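Local coordinates for protein oxalate biosynthetic component 1 (Burkholderia thailandensis, PDB 5IKY) that produces oxalate as a bifunctional enzyme that combines serine hydrolase and lyase activities in quorum sensing-dependent oxalogenesis, at residues N207-A212 / V224-R229; D211-A216 / P265-L270; G13-F18 / S281-R286; R492-C495 / D499-R502. One frame throughout, in Å; residues are numbered along the deposited sequence.

Contact 1: N207-A212 / V224-R229. With MG (magnesium ion), chain B.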
# COMPACT_ATOMS: atom_id res chain seq x y z
N ASN A 207 1.31 12.39 13.67
CA ASN A 207 0.30 12.04 12.67
C ASN A 207 0.68 12.52 11.27
O ASN A 207 0.46 11.82 10.29
CB ASN A 207 -1.06 12.61 13.06
CG ASN A 207 -1.67 11.90 14.25
OD1 ASN A 207 -1.32 10.76 14.55
ND2 ASN A 207 -2.60 12.57 14.92
N GLY A 208 1.25 13.72 11.19
CA GLY A 208 1.70 14.25 9.92
C GLY A 208 2.80 13.39 9.31
O GLY A 208 2.81 13.13 8.11
N ILE A 209 3.72 12.94 10.16
CA ILE A 209 4.85 12.12 9.74
C ILE A 209 4.39 10.74 9.27
O ILE A 209 4.88 10.22 8.27
CB ILE A 209 5.88 11.97 10.88
CG1 ILE A 209 6.56 13.32 11.14
CG2 ILE A 209 6.91 10.90 10.55
CD1 ILE A 209 7.26 13.42 12.47
N VAL A 210 3.44 10.15 9.99
CA VAL A 210 2.85 8.89 9.57
C VAL A 210 2.22 9.02 8.19
O VAL A 210 2.45 8.19 7.31
CB VAL A 210 1.79 8.40 10.57
CG1 VAL A 210 0.93 7.31 9.96
CG2 VAL A 210 2.46 7.90 11.84
N ASP A 211 1.44 10.07 7.99
CA ASP A 211 0.77 10.30 6.71
C ASP A 211 1.77 10.51 5.57
O ASP A 211 1.61 9.95 4.49
CB ASP A 211 -0.18 11.49 6.80
CG ASP A 211 -1.42 11.17 7.60
OD1 ASP A 211 -1.76 9.97 7.73
OD2 ASP A 211 -2.07 12.12 8.11
N ALA A 212 2.79 11.33 5.81
CA ALA A 212 3.79 11.61 4.79
C ALA A 212 4.52 10.33 4.39
O ALA A 212 4.86 10.14 3.22
CB ALA A 212 4.78 12.66 5.28
N VAL A 224 11.91 4.37 4.56
CA VAL A 224 11.50 5.68 5.06
C VAL A 224 12.53 6.19 6.07
O VAL A 224 12.72 5.63 7.10
CB VAL A 224 10.12 5.63 5.68
CG1 VAL A 224 9.66 7.00 6.09
CG2 VAL A 224 9.12 5.03 4.72
N HIS A 225 13.17 7.31 5.76
CA HIS A 225 14.08 7.96 6.70
C HIS A 225 13.29 8.84 7.66
O HIS A 225 12.70 9.81 7.19
CB HIS A 225 15.09 8.90 6.04
CG HIS A 225 16.29 9.10 6.87
ND1 HIS A 225 16.24 9.28 8.25
CD2 HIS A 225 17.52 9.47 6.48
CE1 HIS A 225 17.47 9.54 8.68
NE2 HIS A 225 18.25 9.67 7.63
N LEU A 226 13.41 8.64 8.98
CA LEU A 226 12.64 9.53 9.84
C LEU A 226 13.45 10.45 10.77
O LEU A 226 14.50 10.07 11.28
CB LEU A 226 11.65 8.71 10.65
CG LEU A 226 10.55 8.01 9.86
CD1 LEU A 226 9.66 7.22 10.79
CD2 LEU A 226 9.72 9.00 9.04
N HIS A 227 12.92 11.66 10.96
CA HIS A 227 13.35 12.58 12.02
C HIS A 227 12.13 13.00 12.86
O HIS A 227 10.98 12.81 12.45
CB HIS A 227 13.99 13.85 11.45
CG HIS A 227 15.32 13.64 10.80
ND1 HIS A 227 16.47 14.26 11.26
CD2 HIS A 227 15.69 12.93 9.71
CE1 HIS A 227 17.49 13.92 10.49
NE2 HIS A 227 17.04 13.12 9.54
N THR A 228 12.39 13.60 14.02
CA THR A 228 11.33 14.24 14.79
C THR A 228 11.75 15.65 15.21
O THR A 228 12.94 15.99 15.17
CB THR A 228 10.96 13.43 16.05
OG1 THR A 228 12.14 13.10 16.78
CG2 THR A 228 10.23 12.15 15.66
N ARG A 229 10.79 16.48 15.59
CA ARG A 229 11.06 17.87 15.93
C ARG A 229 10.54 18.24 17.31
O ARG A 229 9.41 17.91 17.66
CB ARG A 229 10.44 18.81 14.89
CG ARG A 229 10.84 18.53 13.45
CD ARG A 229 12.31 18.79 13.20
NE ARG A 229 12.63 18.72 11.78
CZ ARG A 229 12.56 19.76 10.95
NH1 ARG A 229 12.19 20.95 11.41
NH2 ARG A 229 12.87 19.62 9.67
MG MG B . 18.70 12.67 8.05
O HOH W 1 20.40 11.77 9.76
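L226, the last residue of strand 223-226, points its side chain at helix 206-218 and meets I209 there. The methyl CD2 of L226 lies 3.7 Å from CG2 of I209, and the two branched chains approach at a slant, with no hydrogen bond passing between the segments. In I209, CG1 lies anti to the carbonyl carbon (chi1 -69°). This carries CD1 further along the strand, to 3.8 Å from the backbone O of H227, so one isoleucine touches two successive residues with its two branches. At H227 the strand has ended. Its imidazole leads away from the helix, and NE2 binds the magnesium ion at 2.3 Å, with a water 2.6 Å from the metal and E477 as a further ligand. The other ring nitrogen, ND1, is hydrogen-bonded to OD1 of N253, a second-shell contact that helps fix the ring's rotation. T228 follows, its hydroxyl held by the backbone of H254 and V256, and then R229, whose guanidinium reaches the carbonyls of G13, P16 and Q251. This is the C-terminal end of a strand in a (beta/alpha)8 barrel, the end at which such enzymes carry their active sites. Strand 223-226 runs parallel between strands 4-9 and 275-278, while I209 and L226 also pack on I263 of helix 257-270, the next helix round the barrel.

Contact 2: D211-A216 / P265-L270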
# COMPACT_ATOMS: atom_id res chain seq x y z
N ASP A 211 1.44 10.07 7.99
CA ASP A 211 0.77 10.30 6.71
C ASP A 211 1.77 10.51 5.57
O ASP A 211 1.61 9.95 4.49
CB ASP A 211 -0.18 11.49 6.80
CG ASP A 211 -1.42 11.17 7.60
OD1 ASP A 211 -1.76 9.97 7.73
OD2 ASP A 211 -2.07 12.12 8.11
N ALA A 212 2.79 11.33 5.81
CA ALA A 212 3.79 11.61 4.79
C ALA A 212 4.52 10.33 4.39
O ALA A 212 4.86 10.14 3.22
CB ALA A 212 4.78 12.66 5.28
N SER A 213 4.76 9.46 5.36
CA SER A 213 5.42 8.19 5.12
C SER A 213 4.56 7.28 4.25
O SER A 213 5.05 6.68 3.28
CB SER A 213 5.75 7.50 6.44
OG SER A 213 6.62 8.29 7.23
N ARG A 214 3.28 7.17 4.60
CA ARG A 214 2.34 6.35 3.85
C ARG A 214 2.25 6.78 2.39
O ARG A 214 2.22 5.94 1.48
CB ARG A 214 0.96 6.40 4.50
CG ARG A 214 0.92 5.92 5.94
CD ARG A 214 0.19 4.60 6.09
NE ARG A 214 -1.26 4.75 6.08
CZ ARG A 214 -2.10 3.90 5.51
NH1 ARG A 214 -1.64 2.82 4.89
NH2 ARG A 214 -3.41 4.11 5.56
N GLU A 215 2.21 8.09 2.16
CA GLU A 215 2.13 8.63 0.81
C GLU A 215 3.36 8.25 -0.00
O GLU A 215 3.27 7.89 -1.17
CB GLU A 215 1.99 10.15 0.85
CG GLU A 215 0.73 10.65 1.54
CD GLU A 215 0.79 12.14 1.83
OE1 GLU A 215 1.75 12.80 1.39
OE2 GLU A 215 -0.13 12.64 2.52
N ALA A 216 4.52 8.32 0.64
CA ALA A 216 5.78 7.99 -0.00
C ALA A 216 5.85 6.51 -0.37
O ALA A 216 6.32 6.15 -1.44
CB ALA A 216 6.94 8.37 0.90
N PRO A 265 4.60 2.18 16.14
CA PRO A 265 3.56 1.14 16.13
C PRO A 265 2.53 1.33 15.02
O PRO A 265 2.04 0.35 14.46
CB PRO A 265 2.91 1.28 17.51
CG PRO A 265 3.94 1.94 18.36
CD PRO A 265 4.63 2.89 17.43
N THR A 266 2.21 2.59 14.72
CA THR A 266 1.25 2.89 13.65
C THR A 266 1.76 2.41 12.30
O THR A 266 1.04 1.76 11.54
CB THR A 266 0.96 4.40 13.57
OG1 THR A 266 0.37 4.83 14.81
CG2 THR A 266 0.01 4.71 12.43
N LEU A 267 3.02 2.72 12.00
CA LEU A 267 3.63 2.30 10.74
C LEU A 267 3.78 0.78 10.66
O LEU A 267 3.58 0.20 9.59
CB LEU A 267 4.99 2.97 10.55
CG LEU A 267 4.93 4.43 10.10
CD1 LEU A 267 6.33 5.02 9.95
CD2 LEU A 267 4.15 4.55 8.80
N LEU A 268 4.12 0.14 11.77
CA LEU A 268 4.21 -1.31 11.82
C LEU A 268 2.86 -1.97 11.52
O LEU A 268 2.81 -3.05 10.93
CB LEU A 268 4.72 -1.78 13.18
CG LEU A 268 6.19 -1.50 13.54
CD1 LEU A 268 6.44 -1.89 14.98
CD2 LEU A 268 7.13 -2.24 12.61
N ASP A 269 1.78 -1.31 11.92
CA ASP A 269 0.43 -1.80 11.68
C ASP A 269 -0.04 -1.55 10.25
O ASP A 269 -0.59 -2.44 9.60
CB ASP A 269 -0.57 -1.16 12.65
CG ASP A 269 -0.73 -1.94 13.94
OD1 ASP A 269 -0.57 -3.18 13.90
OD2 ASP A 269 -1.03 -1.32 14.98
N LEU A 270 0.17 -0.33 9.77
CA LEU A 270 -0.34 0.09 8.47
C LEU A 270 0.62 -0.24 7.32
O LEU A 270 0.19 -0.43 6.18
CB LEU A 270 -0.63 1.60 8.48
CG LEU A 270 -1.75 2.08 9.40
CD1 LEU A 270 -1.82 3.59 9.43
CD2 LEU A 270 -3.08 1.50 8.95
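R214 spreads its guanidinium against L270 where two helices on the outside of the (beta/alpha)8 barrel, 206-218 and 257-270, lie next to each other. No hydrogen bond joins the segments; the contact is made by van der Waals packing. The larger part of it is aliphatic carbon against a flat cation. CB of L270 stands 3.6 Å above one face of the guanidinium, offset toward its rim, and the two side chains cross at about a right angle. The arginine gets there by bending twice, at chi2 (-110°) and chi3 (-79°), which turns its end across the gap even though its first bond does not aim at the other helix. Carbon-to-carbon packing between two buried residues forms the deeper layer: CD2 of L267 comes to 4.1 Å from CB of S213, and both residues also rest on L226 of the barrel strand beneath.

The polar groups are served from outside this packing. NH1 of R214 forms a salt bridge with E271, so L270 at the helix end takes a face of the arginine and the residue just after the helix takes its charge. The hydroxyl of S213 is bonded back to the carbonyl of I209 in its own helix. The end of helix 257-270 also meets the cap domain, through N698 and S699. Closest of all across the interface is CD1 of L270, 3.6 Å from NE of R214.

Contact 3: G13-F18 / S281-R286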
# COMPACT_ATOMS: atom_id res chain seq x y z
N GLY A 13 13.42 15.44 8.10
CA GLY A 13 14.71 16.09 8.11
C GLY A 13 14.96 16.97 9.32
O GLY A 13 14.22 16.92 10.30
N ALA A 14 16.00 17.79 9.23
CA ALA A 14 16.44 18.61 10.36
C ALA A 14 16.28 20.10 10.09
O ALA A 14 15.98 20.88 11.00
CB ALA A 14 17.89 18.29 10.70
N VAL A 15 16.48 20.51 8.84
CA VAL A 15 16.57 21.93 8.51
C VAL A 15 15.25 22.61 8.11
O VAL A 15 14.89 23.64 8.68
CB VAL A 15 17.60 22.17 7.38
CG1 VAL A 15 17.62 23.63 6.96
CG2 VAL A 15 18.98 21.73 7.84
N PRO A 16 14.51 22.05 7.12
CA PRO A 16 13.33 22.80 6.68
C PRO A 16 12.28 22.94 7.78
O PRO A 16 12.28 22.16 8.73
CB PRO A 16 12.79 21.96 5.52
CG PRO A 16 13.25 20.58 5.82
CD PRO A 16 14.60 20.74 6.44
N LYS A 17 11.40 23.92 7.64
CA LYS A 17 10.38 24.17 8.66
C LYS A 17 8.98 24.22 8.06
O LYS A 17 8.81 24.50 6.88
CB LYS A 17 10.67 25.48 9.40
CG LYS A 17 12.05 25.56 10.03
CD LYS A 17 12.20 26.84 10.83
CE LYS A 17 13.61 26.99 11.39
NZ LYS A 17 13.75 28.25 12.17
N PHE A 18 7.99 23.93 8.90
CA PHE A 18 6.60 24.03 8.48
C PHE A 18 6.11 25.47 8.54
O PHE A 18 6.37 26.19 9.50
CB PHE A 18 5.72 23.13 9.37
CG PHE A 18 4.25 23.39 9.22
CD1 PHE A 18 3.58 23.05 8.05
CD2 PHE A 18 3.53 23.95 10.26
CE1 PHE A 18 2.23 23.28 7.92
CE2 PHE A 18 2.17 24.18 10.14
CZ PHE A 18 1.52 23.85 8.97
N SER A 281 20.96 11.48 14.34
CA SER A 281 21.64 12.76 14.20
C SER A 281 21.43 13.68 15.40
O SER A 281 20.34 13.75 15.96
CB SER A 281 21.18 13.45 12.92
OG SER A 281 21.66 14.78 12.85
N ALA A 282 22.49 14.40 15.77
CA ALA A 282 22.40 15.40 16.82
C ALA A 282 22.53 16.80 16.23
O ALA A 282 22.91 17.75 16.92
CB ALA A 282 23.46 15.17 17.88
N ARG A 283 22.22 16.92 14.94
CA ARG A 283 22.24 18.20 14.24
C ARG A 283 21.25 19.18 14.86
O ARG A 283 20.08 18.84 15.04
CB ARG A 283 21.94 18.01 12.75
CG ARG A 283 22.06 19.27 11.91
CD ARG A 283 21.74 18.95 10.45
NE ARG A 283 22.06 20.06 9.55
CZ ARG A 283 21.97 19.99 8.22
NH1 ARG A 283 22.28 21.04 7.47
NH2 ARG A 283 21.58 18.86 7.64
N GLY A 284 21.72 20.38 15.18
CA GLY A 284 20.89 21.37 15.83
C GLY A 284 21.11 21.40 17.33
O GLY A 284 20.59 22.28 18.03
N ASP A 285 21.89 20.45 17.82
CA ASP A 285 22.19 20.34 19.24
C ASP A 285 23.49 19.56 19.45
O ASP A 285 23.48 18.41 19.89
CB ASP A 285 21.03 19.67 19.99
CG ASP A 285 21.19 19.74 21.50
OD1 ASP A 285 21.97 20.59 21.98
OD2 ASP A 285 20.53 18.95 22.20
N ARG A 286 24.60 20.21 19.12
CA ARG A 286 25.92 19.56 19.13
C ARG A 286 26.39 19.16 20.52
O ARG A 286 27.22 18.26 20.67
CB ARG A 286 26.95 20.49 18.49
CG ARG A 286 27.07 21.83 19.18
CD ARG A 286 28.15 22.70 18.55
NE ARG A 286 28.14 24.05 19.10
CZ ARG A 286 28.85 24.45 20.15
NH1 ARG A 286 29.65 23.59 20.77
NH2 ARG A 286 28.77 25.70 20.57
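A valine methyl set over one face of an arginine guanidinium is the striking feature here: CG2 of V15 sits 3.4 Å above the plane of the R283 head group, displaced toward its rim. Its nearest neighbours are NH1 of R283, 3.4 Å from CG2 of V15, and the central carbon CZ. The valine and arginine side chains meet at a slant. Lower down, CB of A14 packs on the aliphatic shaft, 3.9 Å from CD of R283. The arginine spans this distance because its chain is straight from CG to NE, starting with CG anti to the backbone N (chi1 -175°).

Its base is held by two local motifs. In an ST turn, OG of S281 accepts from N of R283 at 3.0 Å, and a type II beta turn from A282 to D285 is closed by D285 N to A282 O. G284 holds the third position of that turn with a positive phi of 98°, a conformation in which a CB would collide with the carbonyl O of R283. That carbonyl takes a hydrogen bond from ND2 of N253, whose OD1 serves the metal ligand H227, and the side chain of A14 lies about 6 Å from the magnesium ion.

The contact thus joins two loops at the metal-bearing mouth of the barrel. Chemically it is packing alone: the side chains of V15 and A14 offer no acceptor, no hydrogen bond crosses between the segments, and the charge finds a cation-pi partner in F320, so the loops fit by shape and not by neutralising each other.

Contact 4: R492-C495 / D499-R502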
# COMPACT_ATOMS: atom_id res chain seq x y z
N ARG A 492 7.77 23.72 -8.99
CA ARG A 492 6.79 24.17 -8.00
C ARG A 492 7.09 23.55 -6.64
O ARG A 492 7.94 22.68 -6.53
CB ARG A 492 5.37 23.82 -8.44
CG ARG A 492 5.18 22.33 -8.66
CD ARG A 492 3.72 21.97 -8.88
NE ARG A 492 3.59 20.55 -9.19
CZ ARG A 492 3.54 19.59 -8.27
NH1 ARG A 492 3.59 19.90 -6.98
NH2 ARG A 492 3.42 18.32 -8.64
N LYS A 493 6.37 24.00 -5.62
CA LYS A 493 6.51 23.42 -4.29
C LYS A 493 6.01 21.99 -4.28
O LYS A 493 4.95 21.69 -4.85
CB LYS A 493 5.75 24.25 -3.25
CG LYS A 493 6.43 24.36 -1.90
CD LYS A 493 7.70 25.19 -2.00
CE LYS A 493 8.30 25.45 -0.63
NZ LYS A 493 9.52 26.30 -0.71
N ALA A 494 6.76 21.09 -3.65
CA ALA A 494 6.37 19.69 -3.57
C ALA A 494 5.25 19.51 -2.55
O ALA A 494 5.36 19.97 -1.41
CB ALA A 494 7.57 18.83 -3.21
N CYS A 495 4.18 18.83 -2.95
CA CYS A 495 3.02 18.63 -2.09
C CYS A 495 3.25 17.50 -1.09
O CYS A 495 2.30 16.87 -0.61
CB CYS A 495 1.77 18.34 -2.93
SG CYS A 495 1.28 19.68 -4.03
N ASP A 499 4.99 13.22 -3.52
CA ASP A 499 5.02 13.98 -4.76
C ASP A 499 6.35 13.76 -5.47
O ASP A 499 6.39 13.52 -6.68
CB ASP A 499 4.79 15.46 -4.49
CG ASP A 499 4.30 16.22 -5.71
OD1 ASP A 499 4.24 15.62 -6.80
OD2 ASP A 499 4.00 17.43 -5.56
N GLN A 500 7.44 13.84 -4.71
CA GLN A 500 8.78 13.70 -5.26
C GLN A 500 9.13 12.25 -5.60
O GLN A 500 9.85 12.00 -6.57
CB GLN A 500 9.81 14.26 -4.27
CG GLN A 500 9.76 15.77 -4.14
CD GLN A 500 10.45 16.26 -2.88
OE1 GLN A 500 10.56 15.53 -1.90
NE2 GLN A 500 10.93 17.51 -2.91
N VAL A 501 8.61 11.31 -4.82
CA VAL A 501 8.80 9.89 -5.12
C VAL A 501 8.11 9.55 -6.43
O VAL A 501 8.63 8.78 -7.24
CB VAL A 501 8.26 9.00 -3.99
CG1 VAL A 501 8.35 7.53 -4.38
CG2 VAL A 501 9.04 9.24 -2.70
N ARG A 502 6.93 10.13 -6.64
CA ARG A 502 6.18 9.93 -7.87
C ARG A 502 6.98 10.44 -9.07
O ARG A 502 7.07 9.78 -10.10
CB ARG A 502 4.83 10.63 -7.80
CG ARG A 502 3.98 10.45 -9.04
CD ARG A 502 2.66 11.19 -8.92
NE ARG A 502 1.78 10.92 -10.06
CZ ARG A 502 0.95 9.88 -10.12
NH1 ARG A 502 0.87 9.03 -9.11
NH2 ARG A 502 0.19 9.71 -11.20
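R492 and D499 form a salt bridge across the short turn that leads from strand 491-493, one of a two-stranded antiparallel pair, into helix 497-510. The carboxylate oxygen OD2 is the hub, gripped by two good bonds. NH1 of R492 reaches its syn lone pair at 2.9 Å, while the backbone N of C495 takes the anti lone pair at 3.0 Å and is nearly straight (170°). NH2 of R492 adds only weak bonds to OD2 and OD1. The two flat groups are nearly coplanar, 23° apart, so the carboxylate meets the guanidinium at its edge.

Other groups complete the pairing: NE of R492 has a second acid in D484, and NH1 leans weakly on the carbonyl of K493. Standing in the first turn of the helix, D499 would probably be further stabilised as an anion by the helix end. Its CG lies anti to the backbone N (chi1 -159°), which swings the carboxylate back over the turn. Beside it, Q500 spends its amide N-H groups on the carbonyls of A479 and N481, so toward A494 the side chain makes only van der Waals contact: NE2 of Q500 passes 3.6 Å from CB of A494.

From the N terminus, the loop after the first barrel strand opens contact 3, which closes only at 281-286, after the third, and so spans both contacts 1 and 2. Those two start from the same stretch of helix 206-218, sharing D211 and A212: contact 1 closes a short connection onto strand 223-226, and contact 2 reaches on to helix 257-270. S213 of contact 2 packs on V224 of contact 1, while R229 ties contact 1 to the 13-18 loop of contact 3. Contact 4 follows in series, a tight local turn; V501 touches A216, bringing helix 497-510 against helix 206-218.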